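Local coordinates for Obg-like ATPase 1 (Schizosaccharomyces pombe, PDB 1NI3), which hydrolyses ATP, and GTP less efficiently, and negatively regulates the G2/M transition of the cell cycle, at residues S81-F86 with E317-T322; N309-G314 with G382-W387; V346-H351 with Y370-K375. All coordinates share one frame; numbering follows the deposited sequence.

Contact 1. Residues S81-F86 with E317-T322; sequences SRVPAF and EVRSWT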
ATOM      1  N   SER A  81       3.486 -26.579   6.569  1.00 55.65           N
ATOM      2  CA  SER A  81       2.823 -25.293   6.607  1.00 55.88           C
ATOM      3  C   SER A  81       3.497 -24.230   5.760  1.00 54.71           C
ATOM      4  O   SER A  81       4.723 -24.111   5.763  1.00 55.72           O
ATOM      5  CB  SER A  81       2.756 -24.822   8.059  1.00 58.33           C
ATOM      6  OG  SER A  81       2.557 -23.420   8.140  1.00 61.38           O
ATOM      7  N   ARG A  82       2.692 -23.449   5.045  1.00 53.22           N
ATOM      8  CA  ARG A  82       3.224 -22.381   4.208  1.00 52.47           C
ATOM      9  C   ARG A  82       2.446 -21.124   4.534  1.00 51.62           C
ATOM     10  O   ARG A  82       1.234 -21.072   4.331  1.00 53.12           O
ATOM     11  CB  ARG A  82       3.028 -22.700   2.730  1.00 52.92           C
ATOM     12  CG  ARG A  82       3.386 -24.116   2.356  1.00 55.70           C
ATOM     13  CD  ARG A  82       3.145 -24.343   0.878  1.00 56.70           C
ATOM     14  NE  ARG A  82       3.666 -25.634   0.446  1.00 60.58           N
ATOM     15  CZ  ARG A  82       3.837 -25.982  -0.827  1.00 61.48           C
ATOM     16  NH1 ARG A  82       3.529 -25.136  -1.805  1.00 62.45           N
ATOM     17  NH2 ARG A  82       4.318 -27.178  -1.129  1.00 62.63           N
ATOM     18  N   VAL A  83       3.132 -20.116   5.050  1.00 49.71           N
ATOM     19  CA  VAL A  83       2.476 -18.865   5.377  1.00 47.39           C
ATOM     20  C   VAL A  83       3.081 -17.728   4.569  1.00 44.28           C
ATOM     21  O   VAL A  83       4.228 -17.325   4.787  1.00 42.03           O
ATOM     22  CB  VAL A  83       2.604 -18.534   6.872  1.00 50.19           C
ATOM     23  CG1 VAL A  83       1.798 -17.280   7.185  1.00 50.71           C
ATOM     24  CG2 VAL A  83       2.126 -19.710   7.703  1.00 51.11           C
ATOM     25  N   PRO A  84       2.313 -17.201   3.611  1.00 41.10           N
ATOM     26  CA  PRO A  84       2.744 -16.104   2.750  1.00 41.16           C
ATOM     27  C   PRO A  84       2.703 -14.790   3.494  1.00 41.53           C
ATOM     28  O   PRO A  84       2.262 -14.726   4.634  1.00 41.46           O
ATOM     29  CB  PRO A  84       1.724 -16.141   1.623  1.00 42.06           C
ATOM     30  CG  PRO A  84       0.481 -16.537   2.342  1.00 40.46           C
ATOM     31  CD  PRO A  84       0.976 -17.672   3.209  1.00 42.33           C
ATOM     32  N   ALA A  85       3.171 -13.736   2.843  1.00 43.29           N
ATOM     33  CA  ALA A  85       3.155 -12.416   3.447  1.00 41.90           C
ATOM     34  C   ALA A  85       1.728 -11.921   3.259  1.00 39.69           C
ATOM     35  O   ALA A  85       0.936 -12.561   2.566  1.00 37.00           O
ATOM     36  CB  ALA A  85       4.131 -11.503   2.726  1.00 43.22           C
ATOM     37  N   PHE A  86       1.387 -10.792   3.865  1.00 38.14           N
ATOM     38  CA  PHE A  86       0.040 -10.278   3.705  1.00 37.58           C
ATOM     39  C   PHE A  86      -0.063  -8.773   3.611  1.00 36.53           C
ATOM     40  O   PHE A  86       0.598  -8.052   4.364  1.00 38.41           O
ATOM     41  CB  PHE A  86      -0.854 -10.770   4.839  1.00 38.90           C
ATOM     42  CG  PHE A  86      -1.152 -12.234   4.764  1.00 45.87           C
ATOM     43  CD1 PHE A  86      -0.418 -13.152   5.497  1.00 47.44           C
ATOM     44  CD2 PHE A  86      -2.149 -12.708   3.919  1.00 47.88           C
ATOM     45  CE1 PHE A  86      -0.678 -14.530   5.399  1.00 46.02           C
ATOM     46  CE2 PHE A  86      -2.413 -14.084   3.815  1.00 46.83           C
ATOM     47  CZ  PHE A  86      -1.674 -14.993   4.556  1.00 43.38           C
ATOM     48  N   GLU A 317       7.872 -25.603   8.538  1.00 60.65           N
ATOM     49  CA  GLU A 317       7.181 -24.451   7.981  1.00 56.23           C
ATOM     50  C   GLU A 317       8.049 -23.473   7.211  1.00 52.56           C
ATOM     51  O   GLU A 317       9.246 -23.341   7.445  1.00 50.67           O
ATOM     52  CB  GLU A 317       6.472 -23.708   9.114  1.00 57.40           C
ATOM     53  CG  GLU A 317       5.621 -22.529   8.687  1.00 58.70           C
ATOM     54  CD  GLU A 317       5.161 -21.699   9.873  1.00 58.94           C
ATOM     55  OE1 GLU A 317       5.987 -20.933  10.427  1.00 55.25           O
ATOM     56  OE2 GLU A 317       3.982 -21.836  10.264  1.00 58.62           O
ATOM     57  N   VAL A 318       7.411 -22.783   6.281  1.00 49.11           N
ATOM     58  CA  VAL A 318       8.073 -21.774   5.485  1.00 47.54           C
ATOM     59  C   VAL A 318       7.213 -20.526   5.584  1.00 48.75           C
ATOM     60  O   VAL A 318       6.084 -20.508   5.089  1.00 49.93           O
ATOM     61  CB  VAL A 318       8.176 -22.216   4.023  1.00 43.98           C
ATOM     62  CG1 VAL A 318       8.691 -21.070   3.173  1.00 41.43           C
ATOM     63  CG2 VAL A 318       9.078 -23.422   3.923  1.00 43.39           C
ATOM     64  N   ARG A 319       7.736 -19.493   6.233  1.00 47.01           N
ATOM     65  CA  ARG A 319       6.972 -18.270   6.384  1.00 48.00           C
ATOM     66  C   ARG A 319       7.689 -16.989   5.963  1.00 47.75           C
ATOM     67  O   ARG A 319       8.860 -16.767   6.284  1.00 48.85           O
ATOM     68  CB  ARG A 319       6.506 -18.126   7.823  1.00 51.77           C
ATOM     69  CG  ARG A 319       5.768 -16.839   8.077  1.00 56.94           C
ATOM     70  CD  ARG A 319       5.070 -16.874   9.409  1.00 58.90           C
ATOM     71  NE  ARG A 319       4.311 -15.654   9.661  1.00 60.05           N
ATOM     72  CZ  ARG A 319       3.601 -15.454  10.763  1.00 58.92           C
ATOM     73  NH1 ARG A 319       3.569 -16.401  11.690  1.00 58.43           N
ATOM     74  NH2 ARG A 319       2.930 -14.322  10.942  1.00 59.60           N
ATOM     75  N   SER A 320       6.955 -16.136   5.253  1.00 44.57           N
ATOM     76  CA  SER A 320       7.470 -14.853   4.773  1.00 42.70           C
ATOM     77  C   SER A 320       7.134 -13.775   5.799  1.00 42.31           C
ATOM     78  O   SER A 320       5.971 -13.569   6.121  1.00 47.99           O
ATOM     79  CB  SER A 320       6.816 -14.494   3.441  1.00 39.49           C
ATOM     80  OG  SER A 320       7.274 -13.253   2.977  1.00 41.46           O
ATOM     81  N   TRP A 321       8.144 -13.080   6.300  1.00 40.89           N
ATOM     82  CA  TRP A 321       7.911 -12.037   7.292  1.00 39.61           C
ATOM     83  C   TRP A 321       8.059 -10.637   6.710  1.00 39.61           C
ATOM     84  O   TRP A 321       9.074 -10.312   6.102  1.00 39.53           O
ATOM     85  CB  TRP A 321       8.869 -12.217   8.473  1.00 41.28           C
ATOM     86  CG  TRP A 321       8.850 -13.605   9.041  1.00 43.08           C
ATOM     87  CD1 TRP A 321       9.479 -14.714   8.538  1.00 43.01           C
ATOM     88  CD2 TRP A 321       8.083 -14.054  10.165  1.00 43.96           C
ATOM     89  NE1 TRP A 321       9.139 -15.825   9.277  1.00 42.61           N
ATOM     90  CE2 TRP A 321       8.290 -15.449  10.276  1.00 42.94           C
ATOM     91  CE3 TRP A 321       7.236 -13.415  11.078  1.00 42.21           C
ATOM     92  CZ2 TRP A 321       7.683 -16.211  11.275  1.00 43.18           C
ATOM     93  CZ3 TRP A 321       6.629 -14.182  12.072  1.00 44.88           C
ATOM     94  CH2 TRP A 321       6.859 -15.569  12.159  1.00 43.89           C
ATOM     95  N   THR A 322       7.047  -9.799   6.892  1.00 39.69           N
ATOM     96  CA  THR A 322       7.129  -8.451   6.351  1.00 41.73           C
ATOM     97  C   THR A 322       7.980  -7.508   7.194  1.00 41.44           C
ATOM     98  O   THR A 322       7.836  -7.450   8.409  1.00 42.82           O
ATOM     99  CB  THR A 322       5.743  -7.823   6.204  1.00 42.37           C
ATOM    100  OG1 THR A 322       5.001  -8.527   5.204  1.00 45.99           O
ATOM    101  CG2 THR A 322       5.858  -6.357   5.809  1.00 42.92           C
TER
HETATM  102  O   HOH W   1       3.542 -10.453   6.143  1.00 43.49           O

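Contact 2. Residues N309-G314 with G382-W387; sequences NYFTCG and GDIAHW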
ATOM      1  N   ASN A 309      10.503  -8.365   2.483  1.00 45.01           N
ATOM      2  CA  ASN A 309      10.362  -9.497   3.381  1.00 46.15           C
ATOM      3  C   ASN A 309      11.566 -10.415   3.354  1.00 47.20           C
ATOM      4  O   ASN A 309      12.425 -10.334   2.473  1.00 49.20           O
ATOM      5  CB  ASN A 309       9.145 -10.312   2.974  1.00 47.93           C
ATOM      6  CG  ASN A 309       9.334 -10.972   1.626  1.00 51.15           C
ATOM      7  OD1 ASN A 309       9.890 -10.372   0.707  1.00 54.44           O
ATOM      8  ND2 ASN A 309       8.873 -12.208   1.497  1.00 50.83           N
ATOM      9  N   TYR A 310      11.618 -11.289   4.344  1.00 47.34           N
ATOM     10  CA  TYR A 310      12.663 -12.284   4.421  1.00 47.42           C
ATOM     11  C   TYR A 310      11.890 -13.530   4.855  1.00 47.96           C
ATOM     12  O   TYR A 310      10.751 -13.411   5.313  1.00 47.11           O
ATOM     13  CB  TYR A 310      13.732 -11.895   5.446  1.00 48.25           C
ATOM     14  CG  TYR A 310      13.328 -11.984   6.897  1.00 49.26           C
ATOM     15  CD1 TYR A 310      12.879 -10.864   7.595  1.00 48.40           C
ATOM     16  CD2 TYR A 310      13.439 -13.189   7.587  1.00 49.40           C
ATOM     17  CE1 TYR A 310      12.560 -10.949   8.950  1.00 47.55           C
ATOM     18  CE2 TYR A 310      13.118 -13.279   8.931  1.00 47.73           C
ATOM     19  CZ  TYR A 310      12.684 -12.158   9.605  1.00 47.84           C
ATOM     20  OH  TYR A 310      12.398 -12.253  10.941  1.00 53.97           O
ATOM     21  N   PHE A 311      12.463 -14.720   4.700  1.00 48.69           N
ATOM     22  CA  PHE A 311      11.733 -15.929   5.078  1.00 45.79           C
ATOM     23  C   PHE A 311      12.399 -16.702   6.189  1.00 43.98           C
ATOM     24  O   PHE A 311      13.509 -16.396   6.600  1.00 41.77           O
ATOM     25  CB  PHE A 311      11.592 -16.885   3.890  1.00 43.80           C
ATOM     26  CG  PHE A 311      11.247 -16.215   2.604  1.00 42.40           C
ATOM     27  CD1 PHE A 311      12.244 -15.730   1.773  1.00 40.67           C
ATOM     28  CD2 PHE A 311       9.919 -16.051   2.227  1.00 43.75           C
ATOM     29  CE1 PHE A 311      11.922 -15.094   0.586  1.00 43.84           C
ATOM     30  CE2 PHE A 311       9.590 -15.415   1.041  1.00 44.32           C
ATOM     31  CZ  PHE A 311      10.595 -14.934   0.218  1.00 43.80           C
ATOM     32  N   THR A 312      11.687 -17.704   6.686  1.00 43.63           N
ATOM     33  CA  THR A 312      12.218 -18.600   7.698  1.00 46.10           C
ATOM     34  C   THR A 312      11.743 -19.960   7.220  1.00 49.86           C
ATOM     35  O   THR A 312      10.595 -20.346   7.434  1.00 53.96           O
ATOM     36  CB  THR A 312      11.702 -18.304   9.128  1.00 43.26           C
ATOM     37  OG1 THR A 312      10.285 -18.455   9.184  1.00 44.81           O
ATOM     38  CG2 THR A 312      12.086 -16.904   9.557  1.00 42.85           C
ATOM     39  N   CYS A 313      12.631 -20.669   6.528  1.00 53.62           N
ATOM     40  CA  CYS A 313      12.306 -21.981   5.974  1.00 55.09           C
ATOM     41  C   CYS A 313      12.676 -23.144   6.889  1.00 56.63           C
ATOM     42  O   CYS A 313      13.589 -23.061   7.711  1.00 57.71           O
ATOM     43  CB  CYS A 313      13.010 -22.137   4.640  1.00 52.55           C
ATOM     44  SG  CYS A 313      12.796 -20.688   3.616  1.00 62.41           S
ATOM     45  N   GLY A 314      11.953 -24.242   6.720  1.00 57.99           N
ATOM     46  CA  GLY A 314      12.179 -25.432   7.518  1.00 59.79           C
ATOM     47  C   GLY A 314      11.197 -26.516   7.129  1.00 60.81           C
ATOM     48  O   GLY A 314      10.053 -26.220   6.786  1.00 62.03           O
ATOM     49  N   GLY A 382      14.198 -11.087   0.455  1.00 51.52           N
ATOM     50  CA  GLY A 382      14.343 -12.479   0.084  1.00 51.09           C
ATOM     51  C   GLY A 382      15.209 -13.271   1.035  1.00 51.48           C
ATOM     52  O   GLY A 382      15.173 -14.498   1.047  1.00 52.97           O
ATOM     53  N   ASP A 383      15.992 -12.573   1.843  1.00 51.67           N
ATOM     54  CA  ASP A 383      16.878 -13.243   2.785  1.00 54.60           C
ATOM     55  C   ASP A 383      16.196 -14.382   3.559  1.00 55.29           C
ATOM     56  O   ASP A 383      15.049 -14.261   4.008  1.00 55.14           O
ATOM     57  CB  ASP A 383      17.466 -12.224   3.771  1.00 56.00           C
ATOM     58  CG  ASP A 383      18.757 -11.594   3.263  1.00 57.28           C
ATOM     59  OD1 ASP A 383      19.162 -11.897   2.112  1.00 55.03           O
ATOM     60  OD2 ASP A 383      19.375 -10.806   4.018  1.00 56.94           O
ATOM     61  N   ILE A 384      16.901 -15.503   3.693  1.00 54.77           N
ATOM     62  CA  ILE A 384      16.402 -16.646   4.449  1.00 54.50           C
ATOM     63  C   ILE A 384      17.214 -16.579   5.725  1.00 55.89           C
ATOM     64  O   ILE A 384      18.422 -16.808   5.706  1.00 59.04           O
ATOM     65  CB  ILE A 384      16.695 -18.000   3.759  1.00 52.14           C
ATOM     66  CG1 ILE A 384      15.834 -18.169   2.505  1.00 49.81           C
ATOM     67  CG2 ILE A 384      16.385 -19.138   4.726  1.00 52.01           C
ATOM     68  CD1 ILE A 384      16.165 -17.199   1.405  1.00 50.46           C
ATOM     69  N   ALA A 385      16.558 -16.245   6.828  1.00 56.25           N
ATOM     70  CA  ALA A 385      17.261 -16.113   8.088  1.00 58.02           C
ATOM     71  C   ALA A 385      16.891 -17.142   9.132  1.00 60.32           C
ATOM     72  O   ALA A 385      15.880 -17.832   9.021  1.00 59.13           O
ATOM     73  CB  ALA A 385      17.053 -14.713   8.647  1.00 59.66           C
ATOM     74  N   HIS A 386      17.738 -17.236  10.152  1.00 65.47           N
ATOM     75  CA  HIS A 386      17.537 -18.165  11.255  1.00 68.37           C
ATOM     76  C   HIS A 386      18.146 -17.613  12.551  1.00 67.33           C
ATOM     77  O   HIS A 386      19.354 -17.399  12.641  1.00 63.92           O
ATOM     78  CB  HIS A 386      18.155 -19.529  10.921  1.00 73.32           C
ATOM     79  CG  HIS A 386      18.505 -20.339  12.130  1.00 78.94           C
ATOM     80  ND1 HIS A 386      19.728 -20.248  12.750  1.00 81.43           N
ATOM     81  CD2 HIS A 386      17.760 -21.192  12.870  1.00 80.59           C
ATOM     82  CE1 HIS A 386      19.726 -21.015  13.831  1.00 82.35           C
ATOM     83  NE2 HIS A 386      18.548 -21.595  13.926  1.00 81.51           N
ATOM     84  N   TRP A 387      17.291 -17.393  13.545  1.00 68.88           N
ATOM     85  CA  TRP A 387      17.714 -16.867  14.838  1.00 72.04           C
ATOM     86  C   TRP A 387      17.777 -18.007  15.848  1.00 75.64           C
ATOM     87  O   TRP A 387      17.087 -19.019  15.683  1.00 76.62           O
ATOM     88  CB  TRP A 387      16.723 -15.811  15.351  1.00 69.32           C
ATOM     89  CG  TRP A 387      15.996 -15.037  14.280  1.00 65.35           C
ATOM     90  CD1 TRP A 387      14.667 -15.107  13.980  1.00 64.00           C
ATOM     91  CD2 TRP A 387      16.572 -14.107  13.347  1.00 62.77           C
ATOM     92  NE1 TRP A 387      14.379 -14.282  12.915  1.00 62.65           N
ATOM     93  CE2 TRP A 387      15.526 -13.656  12.512  1.00 62.64           C
ATOM     94  CE3 TRP A 387      17.866 -13.615  13.140  1.00 60.53           C
ATOM     95  CZ2 TRP A 387      15.736 -12.731  11.481  1.00 62.79           C
ATOM     96  CZ3 TRP A 387      18.076 -12.694  12.110  1.00 62.56           C
ATOM     97  CH2 TRP A 387      17.011 -12.263  11.296  1.00 62.32           C
TER
HETATM   98  O   HOH W   2      15.197 -20.628   8.257  1.00 52.84           O

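Contact 3. Residues V346-H351 with Y370-K375; sequences VGEIMH and YLTKGK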
ATOM      1  N   VAL A 346      24.011 -12.104  16.998  1.00 76.10           N
ATOM      2  CA  VAL A 346      24.239 -12.442  15.605  1.00 74.11           C
ATOM      3  C   VAL A 346      23.052 -13.244  15.082  1.00 72.51           C
ATOM      4  O   VAL A 346      22.206 -13.713  15.849  1.00 69.65           O
ATOM      5  CB  VAL A 346      25.526 -13.275  15.424  1.00 74.10           C
ATOM      6  CG1 VAL A 346      26.740 -12.355  15.399  1.00 74.60           C
ATOM      7  CG2 VAL A 346      25.651 -14.283  16.553  1.00 74.28           C
ATOM      8  N   GLY A 347      22.991 -13.377  13.764  1.00 69.90           N
ATOM      9  CA  GLY A 347      21.928 -14.126  13.130  1.00 65.72           C
ATOM     10  C   GLY A 347      22.516 -14.796  11.909  1.00 65.57           C
ATOM     11  O   GLY A 347      23.554 -14.365  11.397  1.00 64.57           O
ATOM     12  N   GLU A 348      21.853 -15.848  11.439  1.00 65.18           N
ATOM     13  CA  GLU A 348      22.302 -16.591  10.268  1.00 63.19           C
ATOM     14  C   GLU A 348      21.447 -16.293   9.046  1.00 59.53           C
ATOM     15  O   GLU A 348      20.283 -16.681   8.980  1.00 55.45           O
ATOM     16  CB  GLU A 348      22.310 -18.093  10.584  1.00 65.51           C
ATOM     17  CG  GLU A 348      23.595 -18.563  11.255  1.00 67.82           C
ATOM     18  CD  GLU A 348      23.354 -19.583  12.345  1.00 70.95           C
ATOM     19  OE1 GLU A 348      22.742 -20.636  12.067  1.00 73.61           O
ATOM     20  OE2 GLU A 348      23.789 -19.331  13.489  1.00 71.42           O
ATOM     21  N   ILE A 349      22.052 -15.596   8.086  1.00 57.40           N
ATOM     22  CA  ILE A 349      21.390 -15.202   6.844  1.00 56.64           C
ATOM     23  C   ILE A 349      21.843 -16.049   5.667  1.00 57.51           C
ATOM     24  O   ILE A 349      22.972 -16.536   5.629  1.00 57.69           O
ATOM     25  CB  ILE A 349      21.663 -13.706   6.512  1.00 56.55           C
ATOM     26  CG1 ILE A 349      20.548 -12.834   7.084  1.00 55.86           C
ATOM     27  CG2 ILE A 349      21.777 -13.495   5.009  1.00 54.63           C
ATOM     28  CD1 ILE A 349      20.439 -12.878   8.597  1.00 59.02           C
HETATM   29  N   MSE A 350      20.961 -16.202   4.691  1.00 58.90           N
HETATM   30  CA  MSE A 350      21.270 -16.998   3.522  1.00 60.90           C
HETATM   31  C   MSE A 350      20.504 -16.362   2.352  1.00 60.67           C
HETATM   32  O   MSE A 350      19.354 -16.700   2.087  1.00 61.22           O
HETATM   33  CB  MSE A 350      20.842 -18.442   3.820  1.00 62.58           C
HETATM   34  CG  MSE A 350      21.162 -19.480   2.766  1.00 68.86           C
HETATM   35 SE   MSE A 350      20.890 -21.328   3.384  1.00 78.33          SE
HETATM   36  CE  MSE A 350      19.460 -21.089   4.675  1.00 74.90           C
ATOM     37  N   HIS A 351      21.156 -15.410   1.682  1.00 58.81           N
ATOM     38  CA  HIS A 351      20.565 -14.686   0.556  1.00 58.79           C
ATOM     39  C   HIS A 351      19.844 -15.619  -0.390  1.00 57.35           C
ATOM     40  O   HIS A 351      20.388 -16.638  -0.804  1.00 57.59           O
ATOM     41  CB  HIS A 351      21.631 -13.900  -0.218  1.00 60.67           C
ATOM     42  CG  HIS A 351      22.266 -12.807   0.578  1.00 64.88           C
ATOM     43  ND1 HIS A 351      21.894 -12.510   1.869  1.00 67.23           N
ATOM     44  CD2 HIS A 351      23.254 -11.925   0.261  1.00 65.63           C
ATOM     45  CE1 HIS A 351      22.618 -11.498   2.318  1.00 64.85           C
ATOM     46  NE2 HIS A 351      23.450 -11.129   1.356  1.00 65.52           N
ATOM     47  N   TYR A 370      26.761 -19.332   3.870  1.00 52.15           N
ATOM     48  CA  TYR A 370      25.879 -19.373   5.030  1.00 53.57           C
ATOM     49  C   TYR A 370      26.362 -18.284   5.965  1.00 56.12           C
ATOM     50  O   TYR A 370      26.787 -18.542   7.094  1.00 57.61           O
ATOM     51  CB  TYR A 370      25.941 -20.715   5.744  1.00 51.83           C
ATOM     52  CG  TYR A 370      24.844 -20.892   6.786  1.00 51.06           C
ATOM     53  CD1 TYR A 370      23.543 -21.235   6.413  1.00 49.78           C
ATOM     54  CD2 TYR A 370      25.124 -20.772   8.146  1.00 50.69           C
ATOM     55  CE1 TYR A 370      22.555 -21.462   7.371  1.00 47.74           C
ATOM     56  CE2 TYR A 370      24.147 -20.987   9.114  1.00 47.50           C
ATOM     57  CZ  TYR A 370      22.867 -21.342   8.725  1.00 48.93           C
ATOM     58  OH  TYR A 370      21.920 -21.607   9.685  1.00 47.93           O
ATOM     59  N   LEU A 371      26.292 -17.058   5.461  1.00 57.15           N
ATOM     60  CA  LEU A 371      26.725 -15.864   6.179  1.00 59.39           C
ATOM     61  C   LEU A 371      26.220 -15.724   7.618  1.00 60.54           C
ATOM     62  O   LEU A 371      25.195 -16.292   7.997  1.00 60.12           O
ATOM     63  CB  LEU A 371      26.306 -14.638   5.372  1.00 61.57           C
ATOM     64  CG  LEU A 371      26.508 -14.771   3.850  1.00 65.86           C
ATOM     65  CD1 LEU A 371      26.104 -13.471   3.177  1.00 68.66           C
ATOM     66  CD2 LEU A 371      27.966 -15.102   3.519  1.00 64.73           C
ATOM     67  N   THR A 372      26.960 -14.960   8.417  1.00 62.69           N
ATOM     68  CA  THR A 372      26.590 -14.700   9.810  1.00 64.42           C
ATOM     69  C   THR A 372      26.591 -13.201  10.044  1.00 63.54           C
ATOM     70  O   THR A 372      27.654 -12.588  10.140  1.00 63.13           O
ATOM     71  CB  THR A 372      27.580 -15.311  10.821  1.00 64.66           C
ATOM     72  OG1 THR A 372      27.561 -16.737  10.709  1.00 67.02           O
ATOM     73  CG2 THR A 372      27.186 -14.913  12.253  1.00 62.84           C
ATOM     74  N   LYS A 373      25.404 -12.614  10.146  1.00 62.89           N
ATOM     75  CA  LYS A 373      25.312 -11.180  10.353  1.00 61.38           C
ATOM     76  C   LYS A 373      25.044 -10.760  11.785  1.00 60.73           C
ATOM     77  O   LYS A 373      24.475 -11.517  12.575  1.00 56.49           O
ATOM     78  CB  LYS A 373      24.266 -10.565   9.421  1.00 61.35           C
ATOM     79  CG  LYS A 373      24.824 -10.232   8.047  1.00 59.81           C
ATOM     80  CD  LYS A 373      25.044 -11.473   7.204  1.00 60.64           C
ATOM     81  CE  LYS A 373      26.051 -11.186   6.105  1.00 62.59           C
ATOM     82  NZ  LYS A 373      25.822  -9.852   5.480  1.00 61.39           N
ATOM     83  N   GLY A 374      25.479  -9.542  12.102  1.00 62.35           N
ATOM     84  CA  GLY A 374      25.314  -8.997  13.438  1.00 65.45           C
ATOM     85  C   GLY A 374      24.270  -7.899  13.544  1.00 66.79           C
ATOM     86  O   GLY A 374      23.373  -7.795  12.711  1.00 68.76           O
ATOM     87  N   LYS A 375      24.387  -7.068  14.571  1.00 66.85           N
ATOM     88  CA  LYS A 375      23.426  -5.996  14.782  1.00 68.11           C
ATOM     89  C   LYS A 375      23.384  -4.952  13.674  1.00 67.82           C
ATOM     90  O   LYS A 375      22.322  -4.423  13.370  1.00 67.29           O
ATOM     91  CB  LYS A 375      23.685  -5.325  16.132  1.00 69.50           C
ATOM     92  CG  LYS A 375      23.396  -6.241  17.313  1.00 72.94           C
ATOM     93  CD  LYS A 375      23.750  -5.611  18.657  1.00 74.04           C
ATOM     94  CE  LYS A 375      25.253  -5.635  18.925  1.00 75.34           C
ATOM     95  NZ  LYS A 375      25.597  -5.109  20.282  1.00 75.37           N
TER

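Contact 1. Residues S81-F86 with E317-T322
Two groups from strand 317-322 grip the carbonyl oxygen of Val83: Ser320 N donates a hydrogen bond to Val83 O at 3.0 Å, and Arg319 CA brings a C-H to Val83 O at 3.3 Å. Val318 O is used likewise, by Val83 N at 3.0 Å and by the CA of Arg82, while Val318 N bonds Ser81 O. Strands 81-83 and 317-322 accordingly run parallel, their axes 2° apart, and pair Ser81 with Glu317, Arg82 with Val318 and Val83 with Arg319. On the face carrying Ser81 and Val83, Glu317 CG lies anti to the backbone N (chi1 -176°) and rests beside Ser81; the chain runs on extended, and Ser81 OG donates to the anti lone pair of Glu317 OE2 at 3.0 Å. Val83 and Arg319 lie side by side, pointing the same way, with Val83 CB 3.8 Å from Arg319 CG. Val83 CG1 covers one face of the Arg319 guanidinium, and Trp321 CZ3 sits over the centre of the other. Beyond Pro84, Ala85 CB packs against Ser320 OG at 3.6 Å, a hydroxyl whose polar partner is Asn309. A water links Phe86 N to Thr322 OG1, which has a second partner in Tyr302. Arg82 turns to the other face and forms a salt bridge with Glu75 of helix 68-77. The arrangement is a parallel strand pairing between domains, through which the sheet of the OBG-type G domain runs on into a strand of the TGS region.

Contact 2. Residues N309-G314 with G382-W387
Tyr310 CG stands between the backbone N and the carbonyl carbon (chi1 72°), and chi2 of -96° sets the turn of the ring about the CB-CG bond. The phenol so placed meets Ala385 CB and Trp387. The edge of the indole addresses the face of the phenol in an offset edge-to-face pair, centroids 5.7 Å apart and planes at 81°. Trp387 CZ2 comes 3.6 Å from Tyr310 CZ, and Trp387 NE1 gives Tyr310 OH a weak, bent hydrogen bond; the hydroxyl's stronger partner is Ala332 O. Ala385 CB lies over one face of the indole toward its rim and also touches Tyr310 CD2 at 4.1 Å. Three backbone hydrogen bonds join the segments. Gly382 N donates to Asn309 O at 2.8 Å and Phe311 N to Asp383 O at 2.7 Å, while Ala385 N donates to Phe311 O. This joins strand 307-312 to the late strand 384-386 of the TGS region, consistent with the ubiquitin-like beta-grasp fold, where the first and last strands lie together. Phe311 with Ile384 is the single bridge between the two strands. Gly382 has backbone angles at which a CB would jam against the preceding carbonyl. Its own oxygen lies at the edge of the Phe311 ring, near its plane. Farther along, Cys313 SG packs on the Ile384 side chain, and a water donates to both Cys313 O and Ala385 O.

Contact 3. Residues V346-H351 with Y370-K375
The edge of the Tyr370 ring meets a carboxylate oxygen and the selenium of Met350, a selenomethionine standing in for methionine. Tyr370 OH donates to the anti lone pair of Glu348 OE1 at 2.7 Å, and that oxygen lies in the plane of the phenol, although the carboxylate as a whole is turned 50° from it. Glu348 CG packs obliquely against the ring near Tyr370 CE2. At the CD1 edge, the Met350 selenium lies 4.0 Å from Tyr370 CD1, a Met-aromatic contact. Tyr370 CG is anti to the backbone N (chi1 -169°); the ring beyond it lies between the side chains of Glu348 and Met350. His386 adds a weak bond to Glu348 OE1, and Arg365 makes a cation-pi contact with the ring. An alanine at Tyr370 would probably leave Glu348 OE1 without its hydroxyl donor and open a gap beside the Met350 selenium. Next along the chain, Leu371 CD1 sits over one face of the His351 ring, 4.2 Å from its centroid, as a CH-pi contact; His351 itself occupies the N-cap position before helix 352-358. Lys373 CD touches Ile349 CB at 4.1 Å, and Thr372 CG2 meets Val346 CB at 3.9 Å. The backbone bonds are reciprocal at Gly347 and Lys373, with Gly347 N to Lys373 O at 2.7 Å and Lys373 N to Gly347 O at 2.8 Å. Ile349 N reaches Leu371 O from above its carbonyl plane, a longer bond of 3.2 Å. The whole is a twisted antiparallel pair connected through helices 352-358 and 361-366, consistent with strands three and four of a ubiquitin-like beta-grasp sheet, with 372-374 at its edge.

Overall arrangement
The contacts follow one another across the TGS region, contact 1 being the one that includes a G-region strand. Contacts 1 and 2, with centres 9 Å apart, share a sheet, since strands 307-312 and 317-324 are antiparallel neighbours; Trp321 N probably bonds Tyr310 O at 2.8 Å. Contacts 2 and 3, centres 10 Å apart, meet through strands 384-386 and 346-350, where His386 N probably bonds Glu348 O at 2.9 Å. Contact 3 is nested in the chain loop that contact 2 closes. Contacts 1 and 3 do not touch; their nearest atoms are about 11 Å apart. All three lie away from the predicted ATP site at Asn30-Thr35, though Phe311 of contact 2 also packs on helix 68-77 of the G region.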